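Aminotransferase, class I (Staphylococcus aureus, PDB 2O1B) probably catalyses pyridoxal-5'-phosphate-dependent transfer of amino groups between amino acids and 2-oxo acids, as an aspartate-type class I aminotransferase. Local coordinates at residues Asn240-Ser252 with Val262-Leu275. Sequence-based numbering, arbitrary orientation.
With PLP (pyridoxal-5'-phosphate), chain B.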
ATOM      1  N   ASN A 240      16.259  15.267 -22.171  1.00 27.74           N
ATOM      2  CA  ASN A 240      16.186  15.924 -20.849  1.00 28.14           C
ATOM      3  C   ASN A 240      14.963  15.542 -19.990  1.00 27.96           C
ATOM      4  O   ASN A 240      14.764  16.111 -18.912  1.00 27.78           O
ATOM      5  CB  ASN A 240      16.274  17.469 -20.961  1.00 28.51           C
ATOM      6  CG  ASN A 240      17.485  17.947 -21.749  1.00 30.14           C
ATOM      7  OD1 ASN A 240      18.610  17.508 -21.512  1.00 33.03           O
ATOM      8  ND2 ASN A 240      17.260  18.872 -22.685  1.00 31.98           N
ATOM      9  N   GLY A 241      14.161  14.580 -20.456  1.00 27.77           N
ATOM     10  CA  GLY A 241      12.965  14.127 -19.731  1.00 27.09           C
ATOM     11  C   GLY A 241      13.211  13.760 -18.274  1.00 27.26           C
ATOM     12  O   GLY A 241      12.473  14.192 -17.377  1.00 26.97           O
ATOM     13  N   LYS A 242      14.255  12.968 -18.037  1.00 27.18           N
ATOM     14  CA  LYS A 242      14.592  12.503 -16.694  1.00 27.81           C
ATOM     15  C   LYS A 242      15.048  13.623 -15.761  1.00 27.29           C
ATOM     16  O   LYS A 242      15.082  13.437 -14.545  1.00 27.80           O
ATOM     17  CB  LYS A 242      15.649  11.396 -16.749  1.00 27.76           C
ATOM     18  CG  LYS A 242      15.166  10.119 -17.429  1.00 28.91           C
ATOM     19  CD  LYS A 242      16.098   8.930 -17.178  1.00 29.32           C
ATOM     20  CE  LYS A 242      17.511   9.188 -17.674  1.00 30.60           C
ATOM     21  NZ  LYS A 242      18.396   8.020 -17.373  1.00 31.55           N
ATOM     22  N   ASP A 243      15.398  14.777 -16.320  1.00 26.96           N
ATOM     23  CA  ASP A 243      15.818  15.926 -15.517  1.00 26.67           C
ATOM     24  C   ASP A 243      14.651  16.582 -14.802  1.00 26.08           C
ATOM     25  O   ASP A 243      14.832  17.256 -13.789  1.00 25.91           O
ATOM     26  CB  ASP A 243      16.481  16.979 -16.395  1.00 27.02           C
ATOM     27  CG  ASP A 243      17.833  16.551 -16.924  1.00 27.77           C
ATOM     28  OD1 ASP A 243      18.271  15.404 -16.687  1.00 28.69           O
ATOM     29  OD2 ASP A 243      18.459  17.388 -17.596  1.00 29.79           O
ATOM     30  N   VAL A 244      13.454  16.410 -15.351  1.00 25.76           N
ATOM     31  CA  VAL A 244      12.269  17.089 -14.812  1.00 25.19           C
ATOM     32  C   VAL A 244      11.184  16.130 -14.331  1.00 24.15           C
ATOM     33  O   VAL A 244      10.361  16.508 -13.501  1.00 23.76           O
ATOM     34  CB  VAL A 244      11.614  18.048 -15.836  1.00 25.49           C
ATOM     35  CG1 VAL A 244      12.599  19.104 -16.318  1.00 26.03           C
ATOM     36  CG2 VAL A 244      11.025  17.259 -17.012  1.00 25.56           C
ATOM     37  N   ALA A 245      11.179  14.911 -14.858  1.00 22.98           N
ATOM     38  CA  ALA A 245      10.015  14.039 -14.731  1.00 22.58           C
ATOM     39  C   ALA A 245      10.280  12.606 -14.284  1.00 22.20           C
ATOM     40  O   ALA A 245      11.380  12.061 -14.471  1.00 21.68           O
ATOM     41  CB  ALA A 245       9.242  14.012 -16.049  1.00 22.54           C
ATOM     42  N   ILE A 246       9.242  12.008 -13.698  1.00 22.15           N
ATOM     43  CA  ILE A 246       9.132  10.553 -13.596  1.00 22.28           C
ATOM     44  C   ILE A 246       7.924  10.133 -14.401  1.00 22.70           C
ATOM     45  O   ILE A 246       7.001  10.921 -14.618  1.00 22.80           O
ATOM     46  CB  ILE A 246       8.957  10.037 -12.136  1.00 22.22           C
ATOM     47  CG1 ILE A 246       7.761  10.709 -11.445  1.00 22.97           C
ATOM     48  CG2 ILE A 246      10.248  10.206 -11.348  1.00 21.44           C
ATOM     49  CD1 ILE A 246       7.373  10.070 -10.093  1.00 22.19           C
ATOM     50  N   GLU A 247       7.942   8.887 -14.854  1.00 23.13           N
ATOM     51  CA  GLU A 247       6.806   8.304 -15.537  1.00 23.17           C
ATOM     52  C   GLU A 247       6.328   7.095 -14.754  1.00 23.22           C
ATOM     53  O   GLU A 247       7.133   6.294 -14.293  1.00 23.36           O
ATOM     54  CB  GLU A 247       7.218   7.882 -16.921  1.00 23.76           C
ATOM     55  CG  GLU A 247       6.071   7.506 -17.815  1.00 24.01           C
ATOM     56  CD  GLU A 247       6.482   7.620 -19.234  1.00 25.68           C
ATOM     57  OE1 GLU A 247       7.225   6.725 -19.713  1.00 24.89           O
ATOM     58  OE2 GLU A 247       6.085   8.625 -19.854  1.00 23.22           O
ATOM     59  N   ILE A 248       5.013   6.964 -14.615  1.00 23.40           N
ATOM     60  CA  ILE A 248       4.433   5.849 -13.863  1.00 22.77           C
ATOM     61  C   ILE A 248       3.674   4.931 -14.830  1.00 22.64           C
ATOM     62  O   ILE A 248       2.855   5.378 -15.626  1.00 22.87           O
ATOM     63  CB  ILE A 248       3.586   6.361 -12.690  1.00 22.63           C
ATOM     64  CG1 ILE A 248       4.528   6.844 -11.568  1.00 21.86           C
ATOM     65  CG2 ILE A 248       2.641   5.267 -12.175  1.00 22.69           C
ATOM     66  CD1 ILE A 248       3.875   7.499 -10.408  1.00 21.37           C
ATOM     67  N   TYR A 249       4.004   3.656 -14.779  1.00 22.94           N
ATOM     68  CA  TYR A 249       3.490   2.669 -15.719  1.00 22.47           C
ATOM     69  C   TYR A 249       2.777   1.574 -14.939  1.00 23.33           C
ATOM     70  O   TYR A 249       3.301   1.113 -13.922  1.00 23.50           O
ATOM     71  CB  TYR A 249       4.649   2.064 -16.518  1.00 22.25           C
ATOM     72  CG  TYR A 249       4.200   1.228 -17.699  1.00 21.76           C
ATOM     73  CD1 TYR A 249       4.034   1.810 -18.965  1.00 22.28           C
ATOM     74  CD2 TYR A 249       3.920  -0.140 -17.555  1.00 22.19           C
ATOM     75  CE1 TYR A 249       3.585   1.051 -20.059  1.00 20.74           C
ATOM     76  CE2 TYR A 249       3.482  -0.906 -18.640  1.00 21.35           C
ATOM     77  CZ  TYR A 249       3.307  -0.298 -19.883  1.00 22.23           C
ATOM     78  OH  TYR A 249       2.865  -1.050 -20.949  1.00 22.63           O
ATOM     79  N   SER A 250       1.604   1.151 -15.423  1.00 22.96           N
ATOM     80  CA  SER A 250       0.797   0.142 -14.746  1.00 23.50           C
ATOM     81  C   SER A 250       0.696  -1.135 -15.566  1.00 23.02           C
ATOM     82  O   SER A 250       0.595  -1.077 -16.789  1.00 23.39           O
ATOM     83  CB  SER A 250      -0.620   0.669 -14.487  1.00 23.70           C
ATOM     84  OG  SER A 250      -1.410  -0.346 -13.887  1.00 24.78           O
ATOM     85  N   LEU A 251       0.715  -2.282 -14.890  1.00 23.25           N
ATOM     86  CA  LEU A 251       0.401  -3.569 -15.541  1.00 23.72           C
ATOM     87  C   LEU A 251      -1.105  -3.900 -15.606  1.00 23.91           C
ATOM     88  O   LEU A 251      -1.521  -4.868 -16.262  1.00 23.61           O
ATOM     89  CB  LEU A 251       1.164  -4.712 -14.864  1.00 23.89           C
ATOM     90  CG  LEU A 251       2.679  -4.813 -15.109  1.00 23.29           C
ATOM     91  CD1 LEU A 251       3.483  -3.831 -14.271  1.00 23.63           C
ATOM     92  CD2 LEU A 251       3.155  -6.235 -14.837  1.00 24.57           C
ATOM     93  N   SER A 252      -1.915  -3.090 -14.934  1.00 24.53           N
ATOM     94  CA  SER A 252      -3.358  -3.342 -14.818  1.00 24.58           C
ATOM     95  C   SER A 252      -4.103  -3.488 -16.139  1.00 25.00           C
ATOM     96  O   SER A 252      -4.761  -4.511 -16.381  1.00 24.92           O
ATOM     97  CB  SER A 252      -4.031  -2.242 -13.989  1.00 24.55           C
ATOM     98  OG  SER A 252      -3.638  -2.315 -12.635  1.00 24.11           O
ATOM     99  N   VAL A 262       0.064  -4.017  -9.233  1.00 24.44           N
ATOM    100  CA  VAL A 262       1.483  -3.909  -9.566  1.00 24.56           C
ATOM    101  C   VAL A 262       1.747  -2.886 -10.676  1.00 24.91           C
ATOM    102  O   VAL A 262       1.066  -2.866 -11.704  1.00 25.03           O
ATOM    103  CB  VAL A 262       2.096  -5.291  -9.932  1.00 24.74           C
ATOM    104  CG1 VAL A 262       1.395  -5.902 -11.141  1.00 24.48           C
ATOM    105  CG2 VAL A 262       3.597  -5.158 -10.171  1.00 23.56           C
ATOM    106  N   GLY A 263       2.733  -2.028 -10.442  1.00 25.26           N
ATOM    107  CA  GLY A 263       3.156  -1.011 -11.403  1.00 25.16           C
ATOM    108  C   GLY A 263       4.548  -0.545 -11.016  1.00 24.81           C
ATOM    109  O   GLY A 263       5.189  -1.144 -10.146  1.00 24.67           O
ATOM    110  N   PHE A 264       5.026   0.513 -11.667  1.00 24.52           N
ATOM    111  CA  PHE A 264       6.327   1.079 -11.322  1.00 24.41           C
ATOM    112  C   PHE A 264       6.458   2.533 -11.738  1.00 24.71           C
ATOM    113  O   PHE A 264       5.763   2.991 -12.651  1.00 24.83           O
ATOM    114  CB  PHE A 264       7.477   0.239 -11.897  1.00 24.44           C
ATOM    115  CG  PHE A 264       7.425   0.055 -13.384  1.00 23.98           C
ATOM    116  CD1 PHE A 264       6.850  -1.084 -13.934  1.00 24.24           C
ATOM    117  CD2 PHE A 264       7.986   0.999 -14.234  1.00 24.21           C
ATOM    118  CE1 PHE A 264       6.809  -1.264 -15.320  1.00 25.00           C
ATOM    119  CE2 PHE A 264       7.959   0.823 -15.611  1.00 25.74           C
ATOM    120  CZ  PHE A 264       7.370  -0.318 -16.154  1.00 23.11           C
ATOM    121  N   ALA A 265       7.337   3.244 -11.031  1.00 24.77           N
ATOM    122  CA  ALA A 265       7.742   4.596 -11.363  1.00 24.93           C
ATOM    123  C   ALA A 265       9.134   4.513 -11.953  1.00 24.85           C
ATOM    124  O   ALA A 265       9.952   3.687 -11.527  1.00 24.72           O
ATOM    125  CB  ALA A 265       7.750   5.479 -10.126  1.00 25.21           C
ATOM    126  N   VAL A 266       9.404   5.387 -12.918  1.00 24.54           N
ATOM    127  CA  VAL A 266      10.672   5.371 -13.651  0.50 24.49           C
ATOM    128  C   VAL A 266      11.104   6.799 -13.973  1.00 24.57           C
ATOM    129  O   VAL A 266      10.278   7.645 -14.304  1.00 24.89           O
ATOM    130  CB  VAL A 266      10.567   4.472 -14.926  0.50 24.66           C
ATOM    131  CG1 VAL A 266      11.315   5.048 -16.086  0.50 24.51           C
ATOM    132  CG2 VAL A 266      11.049   3.061 -14.634  0.50 23.47           C
ATOM    133  N   GLY A 267      12.397   7.099 -13.814  1.00 24.78           N
ATOM    134  CA  GLY A 267      12.915   8.424 -14.189  1.00 24.26           C
ATOM    135  C   GLY A 267      13.759   9.217 -13.202  1.00 24.63           C
ATOM    136  O   GLY A 267      14.686   8.669 -12.586  1.00 24.39           O
ATOM    137  N   ASN A 268      13.455  10.515 -13.081  1.00 24.36           N
ATOM    138  CA  ASN A 268      14.222  11.456 -12.239  1.00 24.47           C
ATOM    139  C   ASN A 268      14.723  10.835 -10.949  1.00 24.60           C
ATOM    140  O   ASN A 268      13.911  10.425 -10.120  1.00 24.54           O
ATOM    141  CB  ASN A 268      13.387  12.689 -11.882  1.00 24.21           C
ATOM    142  CG  ASN A 268      14.226  13.798 -11.247  1.00 26.28           C
ATOM    143  OD1 ASN A 268      14.930  14.536 -11.940  1.00 27.34           O
ATOM    144  ND2 ASN A 268      14.159  13.912  -9.925  1.00 26.19           N
ATOM    145  N   LYS A 269      16.048  10.783 -10.768  1.00 24.52           N
ATOM    146  CA  LYS A 269      16.634  10.090  -9.600  1.00 24.52           C
ATOM    147  C   LYS A 269      16.131  10.635  -8.254  1.00 24.65           C
ATOM    148  O   LYS A 269      15.770   9.857  -7.361  1.00 24.21           O
ATOM    149  CB  LYS A 269      18.170  10.075  -9.650  1.00 24.53           C
ATOM    150  CG  LYS A 269      18.851   9.588  -8.352  1.00 25.24           C
ATOM    151  CD  LYS A 269      20.290   9.163  -8.589  1.00 28.55           C
ATOM    152  CE  LYS A 269      21.245   9.547  -7.459  1.00 30.37           C
ATOM    153  NZ  LYS A 269      20.603   9.852  -6.148  1.00 32.75           N
ATOM    154  N   ASP A 270      16.114  11.958  -8.113  1.00 25.30           N
ATOM    155  CA  ASP A 270      15.685  12.594  -6.860  1.00 26.35           C
ATOM    156  C   ASP A 270      14.261  12.180  -6.487  1.00 26.52           C
ATOM    157  O   ASP A 270      13.988  11.807  -5.339  1.00 26.44           O
ATOM    158  CB  ASP A 270      15.789  14.128  -6.951  1.00 26.41           C
ATOM    159  CG  ASP A 270      17.219  14.627  -6.891  1.00 27.90           C
ATOM    160  OD1 ASP A 270      18.129  13.829  -6.561  1.00 28.86           O
ATOM    161  OD2 ASP A 270      17.436  15.836  -7.161  1.00 30.41           O
HETATM  162  N   MSE A 271      13.362  12.240  -7.462  1.00 26.91           N
HETATM  163  CA  MSE A 271      11.971  11.873  -7.249  1.00 28.52           C
HETATM  164  C   MSE A 271      11.816  10.391  -6.970  1.00 27.17           C
HETATM  165  O   MSE A 271      11.042  10.004  -6.098  1.00 27.13           O
HETATM  166  CB  MSE A 271      11.117  12.267  -8.456  1.00 28.33           C
HETATM  167  CG  MSE A 271      11.089  13.763  -8.687  1.00 29.89           C
HETATM  168 SE   MSE A 271      10.137  14.247 -10.300  0.70 34.43          SE
HETATM  169  CE  MSE A 271       8.343  14.007  -9.612  1.00 30.30           C
ATOM    170  N   ILE A 272      12.540   9.562  -7.716  1.00 26.54           N
ATOM    171  CA  ILE A 272      12.503   8.126  -7.473  1.00 25.37           C
ATOM    172  C   ILE A 272      13.027   7.798  -6.066  1.00 25.96           C
ATOM    173  O   ILE A 272      12.432   6.994  -5.342  1.00 26.57           O
ATOM    174  CB  ILE A 272      13.283   7.358  -8.557  1.00 25.12           C
ATOM    175  CG1 ILE A 272      12.573   7.494  -9.920  1.00 22.80           C
ATOM    176  CG2 ILE A 272      13.491   5.893  -8.166  1.00 23.07           C
ATOM    177  CD1 ILE A 272      11.121   6.996  -9.934  1.00 22.35           C
ATOM    178  N   GLN A 273      14.123   8.430  -5.669  1.00 26.26           N
ATOM    179  CA  GLN A 273      14.703   8.134  -4.358  1.00 26.59           C
ATOM    180  C   GLN A 273      13.763   8.527  -3.217  1.00 26.16           C
ATOM    181  O   GLN A 273      13.710   7.827  -2.211  1.00 26.35           O
ATOM    182  CB  GLN A 273      16.101   8.741  -4.190  1.00 27.01           C
ATOM    183  CG  GLN A 273      17.210   8.084  -5.052  1.00 28.44           C
ATOM    184  CD  GLN A 273      17.191   6.553  -5.035  1.00 31.34           C
ATOM    185  OE1 GLN A 273      17.320   5.919  -3.981  1.00 31.72           O
ATOM    186  NE2 GLN A 273      17.049   5.956  -6.215  1.00 30.56           N
ATOM    187  N   ALA A 274      13.021   9.626  -3.384  1.00 25.77           N
ATOM    188  CA  ALA A 274      12.036  10.069  -2.383  1.00 24.95           C
ATOM    189  C   ALA A 274      10.896   9.053  -2.267  1.00 24.93           C
ATOM    190  O   ALA A 274      10.512   8.662  -1.160  1.00 24.27           O
ATOM    191  CB  ALA A 274      11.496  11.456  -2.723  1.00 24.90           C
ATOM    192  N   LEU A 275      10.366   8.618  -3.407  1.00 24.71           N
ATOM    193  CA  LEU A 275       9.360   7.555  -3.409  1.00 24.96           C
ATOM    194  C   LEU A 275       9.863   6.291  -2.721  1.00 24.78           C
ATOM    195  O   LEU A 275       9.166   5.738  -1.877  1.00 25.01           O
ATOM    196  CB  LEU A 275       8.915   7.216  -4.823  1.00 24.99           C
ATOM    197  CG  LEU A 275       7.738   7.995  -5.378  1.00 25.90           C
ATOM    198  CD1 LEU A 275       7.615   7.725  -6.878  1.00 26.14           C
ATOM    199  CD2 LEU A 275       6.448   7.628  -4.630  1.00 25.31           C
TER
HETATM  200  N1  PLP B 400      -4.100   6.501 -13.681  1.00 16.80           N
HETATM  201  C2  PLP B 400      -5.028   6.400 -14.701  1.00 18.21           C
HETATM  202  C2A PLP B 400      -5.112   7.492 -15.731  1.00 17.70           C
HETATM  203  C3  PLP B 400      -5.838   5.263 -14.760  1.00 17.69           C
HETATM  204  O3  PLP B 400      -6.767   5.114 -15.749  1.00 20.28           O
HETATM  205  C4  PLP B 400      -5.710   4.256 -13.793  1.00 18.49           C
HETATM  206  C4A PLP B 400      -6.154   2.874 -14.173  1.00 17.73           C
HETATM  207  C5  PLP B 400      -4.779   4.382 -12.759  1.00 18.05           C
HETATM  208  C6  PLP B 400      -3.974   5.520 -12.710  1.00 18.26           C
HETATM  209  C5A PLP B 400      -4.639   3.318 -11.679  1.00 19.43           C
HETATM  210  O4P PLP B 400      -3.990   2.149 -12.144  1.00 21.63           O
HETATM  211  P   PLP B 400      -3.582   0.967 -11.121  1.00 20.36           P
HETATM  212  O1P PLP B 400      -4.505  -0.220 -11.338  1.00 18.00           O
HETATM  213  O2P PLP B 400      -3.721   1.515  -9.725  1.00 18.93           O
HETATM  214  O3P PLP B 400      -2.164   0.580 -11.432  1.00 19.72           O
HETATM  215  O   HOH W   1      -2.377  -4.203 -11.202  1.00 16.69           O
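Ile246 of strand 245-250 pairs with Gly267 at the end of strand 263-267, and its side chain fits against the first two turns of helix 269-282, which follows. Both strands belong to the seven-stranded mixed sheet of the PLP-binding large domain of a fold type I aminotransferase. Strand 263-267 is the antiparallel member, set between strands 245-250 and 112-115.

Ile246 has the largest surface buried here. Its CG2 meets Ile272 CD1 at 3.6 Å and also rests on Met271 CB. Its CG1 lies between the backbone N and the carbonyl carbon (chi1 55°), which brings CD1 to Leu275 CD1. Met271, a selenomethionine, bends at chi3 and lays CE against Ile246 CG1 at 3.8 Å. The helix thus packs on the sheet through apolar branches.

Phe264 and Tyr249 are an antiparallel hydrogen-bonded pair; their side chains lie on the other face of the sheet, against helix 88-102. Tyr249 CB sits over one face of the Phe264 ring, 3.9 Å from its centroid. The two rings are nearly parallel, at 22°, but slid apart with little overlap. Between their backbones, Tyr249 N gives a nearly straight bond to Phe264 O (2.8 Å, 173° at the hydrogen).

Asn268, the N-cap residue of the helix, ends the pairing: its N donates to Ala245 O at 2.9 Å.

At the far end, the C-terminal end of strand 245-250 and the residues after it reach the phosphate of PLP. Ser250 OG donates to PLP O3P. It also accepts from Ser252 N, which closes an ST turn. Ser252 OG donates to PLP O1P at 2.6 Å and accepts from a water that in turn accepts from Val262 N at 3.1 Å.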